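Local coordinates for protein tryptophanyl-tRNA synthetase (Mycoplasma pneumoniae, PDB 2YY5) that catalyses the ATP-dependent attachment of tryptophan to tRNA(Trp), as a homodimeric class I aminoacyl-tRNA synthetase, at residues M3-L8 and E34-F39; M97-L102 and A168-K173; T231-N236 and K243-V248; P262-L267 and T292-N297. The protein carries 1 engineered substitution. All blocks are in the same frame, centred on the assembly; numbering follows the deposited sequence.

Interaction 1. Residues M3-L8 and E34-F39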
# COMPACT_ATOMS: atom_id res chain seq x y z
N MET B 3 -9.02 30.96 10.07
CA MET B 3 -9.48 31.06 8.63
C MET B 3 -10.15 29.79 8.06
O MET B 3 -10.25 28.75 8.70
CB MET B 3 -8.28 31.41 7.72
CG MET B 3 -8.36 32.73 6.95
SD MET B 3 -7.97 34.16 7.95
CE MET B 3 -6.34 34.59 7.29
N MET B 4 -10.52 29.94 6.79
CA MET B 4 -11.17 29.01 5.85
C MET B 4 -11.35 27.48 5.94
O MET B 4 -10.38 26.71 6.11
CB MET B 4 -10.62 29.37 4.48
CG MET B 4 -11.16 28.64 3.31
SD MET B 4 -10.44 29.44 1.85
CE MET B 4 -11.54 30.68 1.50
N LYS B 5 -12.59 27.02 5.74
CA LYS B 5 -12.97 25.60 5.79
C LYS B 5 -12.46 24.89 4.53
O LYS B 5 -12.49 25.46 3.45
CB LYS B 5 -14.48 25.45 5.89
CG LYS B 5 -15.29 26.37 4.99
CD LYS B 5 -16.60 25.73 4.46
CE LYS B 5 -17.60 25.31 5.56
NZ LYS B 5 -18.83 24.68 4.98
N ARG B 6 -11.99 23.66 4.70
CA ARG B 6 -11.38 22.87 3.63
C ARG B 6 -12.17 21.73 2.98
O ARG B 6 -12.85 20.98 3.67
CB ARG B 6 -10.08 22.31 4.19
CG ARG B 6 -9.22 21.48 3.26
CD ARG B 6 -7.93 21.00 3.96
NE ARG B 6 -7.11 22.11 4.44
CZ ARG B 6 -6.31 22.05 5.50
NH1 ARG B 6 -5.60 23.12 5.86
NH2 ARG B 6 -6.21 20.93 6.21
N ALA B 7 -11.99 21.55 1.66
CA ALA B 7 -12.64 20.50 0.86
C ALA B 7 -11.66 19.63 0.05
O ALA B 7 -10.75 20.14 -0.61
CB ALA B 7 -13.64 21.13 -0.11
N LEU B 8 -11.85 18.31 0.09
CA LEU B 8 -10.99 17.39 -0.65
C LEU B 8 -11.82 16.37 -1.41
O LEU B 8 -12.82 15.86 -0.90
CB LEU B 8 -10.06 16.62 0.29
CG LEU B 8 -9.27 15.57 -0.51
CD1 LEU B 8 -7.89 16.13 -0.86
CD2 LEU B 8 -9.14 14.29 0.27
N GLU B 34 -14.59 28.72 -4.39
CA GLU B 34 -14.89 30.09 -4.00
C GLU B 34 -15.20 30.14 -2.51
O GLU B 34 -14.86 31.11 -1.83
CB GLU B 34 -16.10 30.61 -4.80
CG GLU B 34 -15.97 32.06 -5.24
CD GLU B 34 -14.89 32.28 -6.30
OE1 GLU B 34 -14.95 31.63 -7.37
OE2 GLU B 34 -13.98 33.11 -6.07
N GLN B 35 -15.82 29.09 -1.99
CA GLN B 35 -16.20 29.02 -0.58
C GLN B 35 -15.19 28.30 0.31
O GLN B 35 -15.07 28.61 1.49
CB GLN B 35 -17.56 28.33 -0.45
CG GLN B 35 -18.75 29.17 -0.89
CD GLN B 35 -19.00 30.36 0.03
OE1 GLN B 35 -18.20 31.30 0.08
NE2 GLN B 35 -20.10 30.31 0.77
N CYS B 36 -14.47 27.34 -0.25
CA CYS B 36 -13.52 26.59 0.55
C CYS B 36 -12.11 26.58 -0.02
O CYS B 36 -11.86 27.05 -1.12
CB CYS B 36 -13.96 25.13 0.67
SG CYS B 36 -15.72 24.84 0.96
N GLN B 37 -11.20 26.05 0.79
CA GLN B 37 -9.81 25.86 0.39
C GLN B 37 -10.01 24.49 -0.24
O GLN B 37 -10.17 23.49 0.46
CB GLN B 37 -8.91 25.75 1.62
CG GLN B 37 -7.50 25.27 1.32
CD GLN B 37 -6.64 25.18 2.56
OE1 GLN B 37 -5.48 24.80 2.49
NE2 GLN B 37 -7.21 25.52 3.71
N LEU B 38 -10.04 24.46 -1.57
CA LEU B 38 -10.31 23.22 -2.29
C LEU B 38 -9.12 22.44 -2.80
O LEU B 38 -8.17 22.98 -3.36
CB LEU B 38 -11.26 23.53 -3.46
CG LEU B 38 -11.60 22.42 -4.46
CD1 LEU B 38 -12.31 21.26 -3.74
CD2 LEU B 38 -12.49 22.98 -5.57
N PHE B 39 -9.19 21.13 -2.58
CA PHE B 39 -8.16 20.19 -3.01
C PHE B 39 -8.84 19.19 -3.91
O PHE B 39 -9.87 18.61 -3.55
CB PHE B 39 -7.56 19.46 -1.81
CG PHE B 39 -6.54 20.26 -1.07
CD1 PHE B 39 -5.24 20.36 -1.55
CD2 PHE B 39 -6.88 20.93 0.11
CE1 PHE B 39 -4.29 21.11 -0.87
CE2 PHE B 39 -5.94 21.68 0.79
CZ PHE B 39 -4.64 21.77 0.31
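Gln37 O is gripped twice from strand 6-11: by the N-H of Ala7 and, more weakly, by the CA-H of Arg6. The bond from Ala7 N to Gln37 O is 2.9 Å long and almost straight (174° at the hydrogen), although the donor stands above the carbonyl plane. Ala7 O is also gripped twice, by the N-H of Phe39, nearly along the C=O axis (Phe39 N to Ala7 O 2.7 Å), and by the CA-H of Leu38. A third bond, Gln37 N to Lys5 O at 3.0 Å, lies in the carbonyl plane and begins the parallel register Arg6-Gln37, Ala7-Leu38 and Leu8-Phe39.

Arg6 and Gln37 emerge on one face, both with CG anti to the backbone N, and run side by side with guanidinium and amide planes 89° apart. No bond joins them, since NE of Arg6 faces NE2 of Gln37; NH2 of Arg6 turns to Tyr146 O instead. CD of Arg6 packs 3.8 Å from CE2 of Phe39, while Leu8 CD1 lies 3.5 Å from Phe39 CB. The other face carries the contact of Ala7 CB with Leu38 CD1 at 3.9 Å. Beyond the strand pairing, the Met4 chain lies over the backbone of Cys36 and Gln37.

Strands 6-11 and 37-42, joined through helices 19-26 and 29-35, form the first beta-alpha-beta crossover of the class I Rossmann fold. Strand 37-42 also bonds to strand 78-82, Arg6 and Leu8 bond to Ile150 through their backbones, and Leu38 packs against helix 29-35.

Interaction 2. Residues M97-L102 and A168-K173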
# COMPACT_ATOMS: atom_id res chain seq x y z
N MET B 97 -4.42 0.99 5.68
CA MET B 97 -4.56 -0.43 5.37
C MET B 97 -4.17 -1.36 6.53
O MET B 97 -4.89 -2.32 6.84
CB MET B 97 -3.73 -0.79 4.12
CG MET B 97 -3.79 -2.26 3.72
SD MET B 97 -2.91 -2.66 2.19
CE MET B 97 -1.16 -2.23 2.66
N VAL B 98 -3.03 -1.10 7.16
CA VAL B 98 -2.60 -1.93 8.28
C VAL B 98 -3.51 -1.74 9.48
O VAL B 98 -3.49 -2.55 10.40
CB VAL B 98 -1.16 -1.64 8.73
CG1 VAL B 98 -0.19 -2.01 7.64
CG2 VAL B 98 -1.02 -0.18 9.14
N GLN B 99 -4.30 -0.67 9.48
CA GLN B 99 -5.22 -0.43 10.59
C GLN B 99 -6.63 -0.93 10.30
O GLN B 99 -7.52 -0.78 11.13
CB GLN B 99 -5.26 1.05 10.95
CG GLN B 99 -4.09 1.53 11.79
CD GLN B 99 -4.03 0.87 13.17
OE1 GLN B 99 -3.21 -0.02 13.41
NE2 GLN B 99 -4.90 1.31 14.07
N SER B 100 -6.83 -1.53 9.14
CA SER B 100 -8.15 -2.05 8.79
C SER B 100 -8.08 -3.57 8.86
O SER B 100 -7.00 -4.14 8.99
CB SER B 100 -8.55 -1.64 7.37
OG SER B 100 -7.77 -2.31 6.40
N ASN B 101 -9.24 -4.21 8.81
CA ASN B 101 -9.29 -5.67 8.82
C ASN B 101 -9.98 -6.13 7.54
O ASN B 101 -10.74 -5.38 6.92
CB ASN B 101 -10.05 -6.18 10.05
CG ASN B 101 -11.33 -5.41 10.32
OD1 ASN B 101 -11.33 -4.44 11.07
ND2 ASN B 101 -12.42 -5.84 9.69
N LEU B 102 -9.71 -7.36 7.12
CA LEU B 102 -10.31 -7.89 5.90
C LEU B 102 -11.84 -7.86 5.95
O LEU B 102 -12.50 -7.53 4.97
CB LEU B 102 -9.83 -9.32 5.67
CG LEU B 102 -8.31 -9.51 5.57
CD1 LEU B 102 -8.00 -10.97 5.38
CD2 LEU B 102 -7.76 -8.69 4.41
N ALA B 168 -10.55 6.73 11.08
CA ALA B 168 -10.07 7.94 11.72
C ALA B 168 -10.29 7.83 13.23
O ALA B 168 -9.40 8.16 14.03
CB ALA B 168 -10.82 9.15 11.16
N GLN B 169 -11.46 7.35 13.62
CA GLN B 169 -11.78 7.18 15.03
C GLN B 169 -10.94 6.06 15.63
O GLN B 169 -10.47 6.16 16.77
CB GLN B 169 -13.27 6.88 15.20
CG GLN B 169 -14.17 8.10 15.06
CD GLN B 169 -15.64 7.75 15.24
OE1 GLN B 169 -16.24 7.13 14.36
NE2 GLN B 169 -16.21 8.13 16.37
N ARG B 170 -10.75 4.99 14.87
CA ARG B 170 -9.92 3.86 15.29
C ARG B 170 -8.51 4.41 15.59
O ARG B 170 -7.97 4.18 16.67
CB ARG B 170 -9.90 2.82 14.16
CG ARG B 170 -9.00 1.59 14.32
CD ARG B 170 -9.78 0.34 14.71
NE ARG B 170 -11.03 0.12 13.96
CZ ARG B 170 -11.11 -0.29 12.70
NH1 ARG B 170 -10.03 -0.53 11.98
NH2 ARG B 170 -12.30 -0.48 12.15
N ILE B 171 -7.94 5.15 14.64
CA ILE B 171 -6.60 5.75 14.76
C ILE B 171 -6.53 6.72 15.96
O ILE B 171 -5.56 6.73 16.73
CB ILE B 171 -6.21 6.55 13.48
CG1 ILE B 171 -6.18 5.64 12.25
CG2 ILE B 171 -4.87 7.25 13.67
CD1 ILE B 171 -5.16 4.55 12.31
N GLN B 172 -7.56 7.54 16.09
CA GLN B 172 -7.66 8.53 17.15
C GLN B 172 -7.70 7.87 18.53
O GLN B 172 -7.03 8.31 19.47
CB GLN B 172 -8.92 9.36 16.92
CG GLN B 172 -9.23 10.43 17.93
CD GLN B 172 -10.33 11.34 17.43
OE1 GLN B 172 -11.45 10.90 17.16
NE2 GLN B 172 -10.01 12.63 17.28
N LYS B 173 -8.48 6.81 18.64
CA LYS B 173 -8.62 6.12 19.91
C LYS B 173 -7.30 5.49 20.33
O LYS B 173 -6.81 5.76 21.42
CB LYS B 173 -9.71 5.05 19.80
CG LYS B 173 -10.27 4.54 21.12
CD LYS B 173 -11.56 3.77 20.87
CE LYS B 173 -12.32 3.42 22.15
NZ LYS B 173 -11.55 2.53 23.05
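CD1 of Ile171 touches the bent side chain of Gln99, lying 3.2 Å from Gln99 CG and 3.7 Å from Gln99 NE2. Gln99 has CG beside its own backbone N and folds at chi2 (-64°), so that the chain curls round the methyl, from CB to NE2. Next to this, Arg170 reaches out of helix 158-175 with CG anti to the backbone N, then bends at chi2 and chi3. The bends bring the edge of its guanidinium to the backbone of Gln99, with NH1 2.7 Å from Gln99 O.

The other end of the guanidinium is anchored by a salt bridge from Arg170 NH2 to Glu104 OE2. Gln99 and Ser100 lie in the turn that leads out of helix 87-98, and Asn101 is the N-cap of helix 102-106; OE1 of Glu104 accepts the backbone N of Asn101, which is one half of a capping box. A single carboxylate thus links the start of that short helix to Arg170.

Further out, Met97 O accepts both the N and the OG of Ser100, the latter at 2.9 Å on a lone pair, which fixes that turn. Ser100 OG also hydrogen-bonds Thr130 OG1 of the second subunit, and Leu102 packs on Phe111 of that subunit.

Interaction 3. Residues T231-N236 and K243-V248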
# COMPACT_ATOMS: atom_id res chain seq x y z
N THR B 231 -35.19 5.22 -21.93
CA THR B 231 -36.37 4.49 -21.49
C THR B 231 -37.20 5.34 -20.53
O THR B 231 -36.67 5.93 -19.58
CB THR B 231 -35.99 3.14 -20.81
OG1 THR B 231 -35.29 3.40 -19.59
CG2 THR B 231 -35.10 2.32 -21.72
N THR B 232 -38.50 5.42 -20.79
CA THR B 232 -39.41 6.20 -19.96
C THR B 232 -40.40 5.26 -19.27
O THR B 232 -40.01 4.42 -18.46
CB THR B 232 -40.19 7.26 -20.80
OG1 THR B 232 -40.88 6.60 -21.87
CG2 THR B 232 -39.23 8.28 -21.39
N ASP B 233 -41.68 5.39 -19.61
CA ASP B 233 -42.73 4.55 -19.03
C ASP B 233 -44.00 4.80 -19.81
O ASP B 233 -44.02 5.63 -20.72
CB ASP B 233 -42.93 4.90 -17.55
CG ASP B 233 -43.23 6.37 -17.33
OD1 ASP B 233 -44.25 6.86 -17.85
OD2 ASP B 233 -42.43 7.04 -16.63
N SER B 234 -45.07 4.09 -19.47
CA SER B 234 -46.34 4.27 -20.19
C SER B 234 -47.42 4.93 -19.34
O SER B 234 -48.60 4.59 -19.45
CB SER B 234 -46.84 2.93 -20.76
OG SER B 234 -46.88 1.91 -19.77
N PHE B 235 -47.00 5.88 -18.50
CA PHE B 235 -47.92 6.63 -17.63
C PHE B 235 -48.14 8.03 -18.18
O PHE B 235 -49.01 8.76 -17.72
CB PHE B 235 -47.34 6.75 -16.22
CG PHE B 235 -47.21 5.45 -15.49
CD1 PHE B 235 -48.33 4.65 -15.26
CD2 PHE B 235 -45.97 5.03 -15.01
CE1 PHE B 235 -48.21 3.44 -14.56
CE2 PHE B 235 -45.84 3.83 -14.31
CZ PHE B 235 -46.97 3.03 -14.08
N ASN B 236 -47.34 8.40 -19.17
CA ASN B 236 -47.39 9.72 -19.80
C ASN B 236 -47.66 10.87 -18.83
O ASN B 236 -48.69 11.55 -18.92
CB ASN B 236 -48.43 9.73 -20.93
CG ASN B 236 -48.49 11.07 -21.64
OD1 ASN B 236 -49.25 11.96 -21.26
ND2 ASN B 236 -47.66 11.24 -22.67
N LYS B 243 -39.30 7.04 -7.27
CA LYS B 243 -39.84 5.73 -6.95
C LYS B 243 -40.69 5.04 -8.02
O LYS B 243 -40.54 3.84 -8.25
CB LYS B 243 -40.63 5.82 -5.64
CG LYS B 243 -39.78 6.16 -4.42
CD LYS B 243 -38.70 5.11 -4.19
CE LYS B 243 -37.83 5.43 -2.98
NZ LYS B 243 -36.77 4.40 -2.77
N THR B 244 -41.58 5.79 -8.69
CA THR B 244 -42.45 5.19 -9.69
C THR B 244 -42.08 5.41 -11.16
O THR B 244 -42.44 4.60 -12.02
CB THR B 244 -43.90 5.64 -9.49
OG1 THR B 244 -43.96 7.07 -9.49
CG2 THR B 244 -44.43 5.11 -8.17
N GLN B 245 -41.39 6.50 -11.46
CA GLN B 245 -40.98 6.79 -12.84
C GLN B 245 -39.50 7.16 -12.88
O GLN B 245 -39.14 8.30 -13.18
CB GLN B 245 -41.82 7.92 -13.40
CG GLN B 245 -43.29 7.63 -13.31
CD GLN B 245 -44.12 8.76 -13.86
OE1 GLN B 245 -44.17 8.98 -15.07
NE2 GLN B 245 -44.79 9.49 -12.97
N PRO B 246 -38.61 6.19 -12.59
CA PRO B 246 -37.17 6.42 -12.60
C PRO B 246 -36.65 7.10 -13.87
O PRO B 246 -35.91 8.07 -13.79
CB PRO B 246 -36.59 5.02 -12.39
CG PRO B 246 -37.63 4.14 -12.98
CD PRO B 246 -38.89 4.75 -12.45
N GLY B 247 -37.05 6.58 -15.02
CA GLY B 247 -36.62 7.15 -16.29
C GLY B 247 -36.96 8.62 -16.44
O GLY B 247 -36.06 9.46 -16.51
N VAL B 248 -38.24 8.95 -16.48
CA VAL B 248 -38.67 10.34 -16.63
C VAL B 248 -38.13 11.25 -15.53
O VAL B 248 -37.68 12.36 -15.81
CB VAL B 248 -40.21 10.44 -16.67
CG1 VAL B 248 -40.66 11.88 -16.46
CG2 VAL B 248 -40.71 9.93 -18.00
O HOH W 1 -38.44 4.52 -16.23
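Asp233 points its CB at residues 243-248, and chi1 of 55° puts CG in the crowded position between its backbone N and carbonyl carbon. From CG the two carboxylate oxygens part ways. OD1 turns back on its own loop and, through its anti lone pair, accepts the N-H of Phe235 at 3.0 Å from Phe235 N (161° at the hydrogen), closing an Asx turn; Tyr284 OH of helix 284-308 is a second partner of this oxygen. OD2 faces the other segment, where it rests 3.4 Å from Gln245 CB and 3.6 Å from Val248 CG2. The extended Gln245 chain crosses the carboxylate obliquely, its amide plane 61° from that of the carboxylate.

The loop is thereby laid across the N-terminus of helix 246-259, in the helical part of the enzyme that follows the KMSKS motif. Gln245 is the N-cap, so the nearby negative charge may interact favourably with the helix dipole. In the first turn a water bridges the segments, donating to Thr232 O at 2.7 Å and accepting from Gly247 N at 2.8 Å. With no side chain on Gly247, its CA approaches Thr231 O at 3.5 Å in a CA-H...O contact. Beside it, Thr232 CB sits 3.9 Å from Val248 CG2, while Thr231 OG1 hydrogen-bonds Phe197 O.

Interaction 4. Residues P262-L267 and T292-N297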
# COMPACT_ATOMS: atom_id res chain seq x y z
N PRO B 262 -24.47 28.61 -17.59
CA PRO B 262 -24.54 29.83 -18.40
C PRO B 262 -25.10 29.50 -19.78
O PRO B 262 -26.07 30.12 -20.24
CB PRO B 262 -23.10 30.30 -18.44
CG PRO B 262 -22.64 29.96 -17.04
CD PRO B 262 -23.19 28.55 -16.86
N VAL B 263 -24.49 28.53 -20.45
CA VAL B 263 -25.02 28.11 -21.74
C VAL B 263 -26.36 27.55 -21.27
O VAL B 263 -26.47 27.10 -20.14
CB VAL B 263 -24.16 26.98 -22.36
CG1 VAL B 263 -24.57 26.75 -23.81
CG2 VAL B 263 -22.69 27.34 -22.28
N ASN B 264 -27.39 27.59 -22.11
CA ASN B 264 -28.71 27.11 -21.71
C ASN B 264 -29.50 28.21 -21.00
O ASN B 264 -30.59 27.97 -20.48
CB ASN B 264 -28.61 25.89 -20.78
CG ASN B 264 -28.01 24.67 -21.48
OD1 ASN B 264 -27.92 24.63 -22.71
ND2 ASN B 264 -27.63 23.67 -20.70
N GLN B 265 -28.94 29.42 -20.96
CA GLN B 265 -29.63 30.55 -20.34
C GLN B 265 -30.97 30.77 -21.03
O GLN B 265 -32.00 30.94 -20.38
CB GLN B 265 -28.79 31.82 -20.49
CG GLN B 265 -29.39 33.03 -19.82
CD GLN B 265 -29.45 32.87 -18.32
OE1 GLN B 265 -28.43 32.65 -17.67
NE2 GLN B 265 -30.64 33.00 -17.76
N SER B 266 -30.94 30.76 -22.36
CA SER B 266 -32.13 30.96 -23.17
C SER B 266 -33.08 29.81 -22.98
O SER B 266 -34.30 29.99 -22.94
CB SER B 266 -31.77 31.06 -24.64
OG SER B 266 -30.81 32.08 -24.86
N LEU B 267 -32.52 28.61 -22.86
CA LEU B 267 -33.34 27.42 -22.69
C LEU B 267 -34.09 27.51 -21.36
O LEU B 267 -35.30 27.31 -21.32
CB LEU B 267 -32.46 26.17 -22.73
CG LEU B 267 -33.11 24.87 -23.23
CD1 LEU B 267 -32.20 23.69 -22.90
CD2 LEU B 267 -34.46 24.66 -22.58
N THR B 292 -31.89 17.09 -24.63
CA THR B 292 -30.86 16.95 -25.66
C THR B 292 -30.19 18.28 -25.99
O THR B 292 -29.01 18.31 -26.31
CB THR B 292 -31.45 16.36 -26.96
OG1 THR B 292 -31.83 15.00 -26.74
CG2 THR B 292 -30.41 16.40 -28.08
N GLU B 293 -30.93 19.38 -25.90
CA GLU B 293 -30.36 20.70 -26.19
C GLU B 293 -29.46 21.16 -25.05
O GLU B 293 -28.33 21.58 -25.28
CB GLU B 293 -31.47 21.72 -26.43
CG GLU B 293 -30.99 23.07 -26.96
CD GLU B 293 -32.12 24.08 -27.07
OE1 GLU B 293 -33.17 23.75 -27.66
OE2 GLU B 293 -31.96 25.22 -26.57
N ALA B 294 -29.96 21.08 -23.82
CA ALA B 294 -29.17 21.49 -22.66
C ALA B 294 -27.90 20.65 -22.61
O ALA B 294 -26.81 21.16 -22.33
CB ALA B 294 -29.97 21.28 -21.39
N THR B 295 -28.03 19.36 -22.90
CA THR B 295 -26.89 18.47 -22.88
C THR B 295 -25.88 18.78 -23.97
O THR B 295 -24.69 18.95 -23.68
CB THR B 295 -27.34 17.01 -23.02
OG1 THR B 295 -28.26 16.70 -21.96
CG2 THR B 295 -26.14 16.09 -22.94
N VAL B 296 -26.33 18.86 -25.22
CA VAL B 296 -25.43 19.16 -26.33
C VAL B 296 -24.72 20.47 -26.05
O VAL B 296 -23.50 20.56 -26.14
CB VAL B 296 -26.19 19.27 -27.69
CG1 VAL B 296 -25.24 19.78 -28.78
CG2 VAL B 296 -26.74 17.90 -28.10
N ASN B 297 -25.48 21.50 -25.68
CA ASN B 297 -24.92 22.80 -25.37
C ASN B 297 -23.76 22.68 -24.38
O ASN B 297 -22.69 23.22 -24.61
CB ASN B 297 -25.99 23.73 -24.78
CG ASN B 297 -26.98 24.21 -25.83
OD1 ASN B 297 -26.96 23.77 -26.99
ND2 ASN B 297 -27.86 25.13 -25.43
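Residues 262-265 form a type II beta turn, with Asn264 in its third position at positive phi (86°) and only a weak closing bond from Gln265 N to Pro262 O. Asn264 is also the N-cap residue of helix 265-271. The turn and the first turn of that helix meet the flank of the long helix 284-308, bringing the CA atoms of Asn264 and Ala294 within 5.7 Å. The contact sets a type II turn and a helix start against helix 284-308, in the helical part of the enzyme.

Asn264 does most of the bonding. Its side chain, with CG anti to the carbonyl carbon, makes no capping bond to its own helix and turns to helix 284-308 instead. ND2 donates to Ala294 O at 3.1 Å, fairly straight (165° at the hydrogen), on a lone pair and in the amide plane of Asn264. ND2 also bonds Leu258 O, near the end of helix 246-259, so this amide nitrogen ties the turn to two helices. The oxygen serves as acceptor: Asn297 ND2 lies 2.8 Å from Asn264 OD1, nearly along the C=O axis, though the hydrogen bond is bent to 135°. Together these bonds fix the rotation of the Asn264 amide.

Apolar contacts flank the amides. On one flank Val263 CG1 meets Asn297 CB at 3.5 Å; on the other Leu267 CD1 lies 3.6 Å from Ala294 CB, and Leu267 also packs on Leu259. Leu267 and Glu293 meet tip to tip, with Glu293 OE2 3.5 Å from Leu267 CG.

In the fold
The four contacts follow one another along the chain, and none touches another. Interaction 1, in the Rossmann core, lies nearest the active site: the Leu8 side chain is about 5 Å from the bound tryptophanyl-sulfamoyl adenosine and about 5 Å from that of Asp142, a predicted tryptophan-binding residue. Interaction 2, its centre 26 Å from that of interaction 1, faces the second subunit. Interactions 3 and 4 lie in the helical part, centres 23 Å apart; each uses one of helices 246-259 and 284-308 and packs on the other. Gly247, at the start of helix 246-259, lies about 13 Å from the ligand. Interactions 2 and 4, centres 46 Å apart, flank the chain's centre on opposite sides.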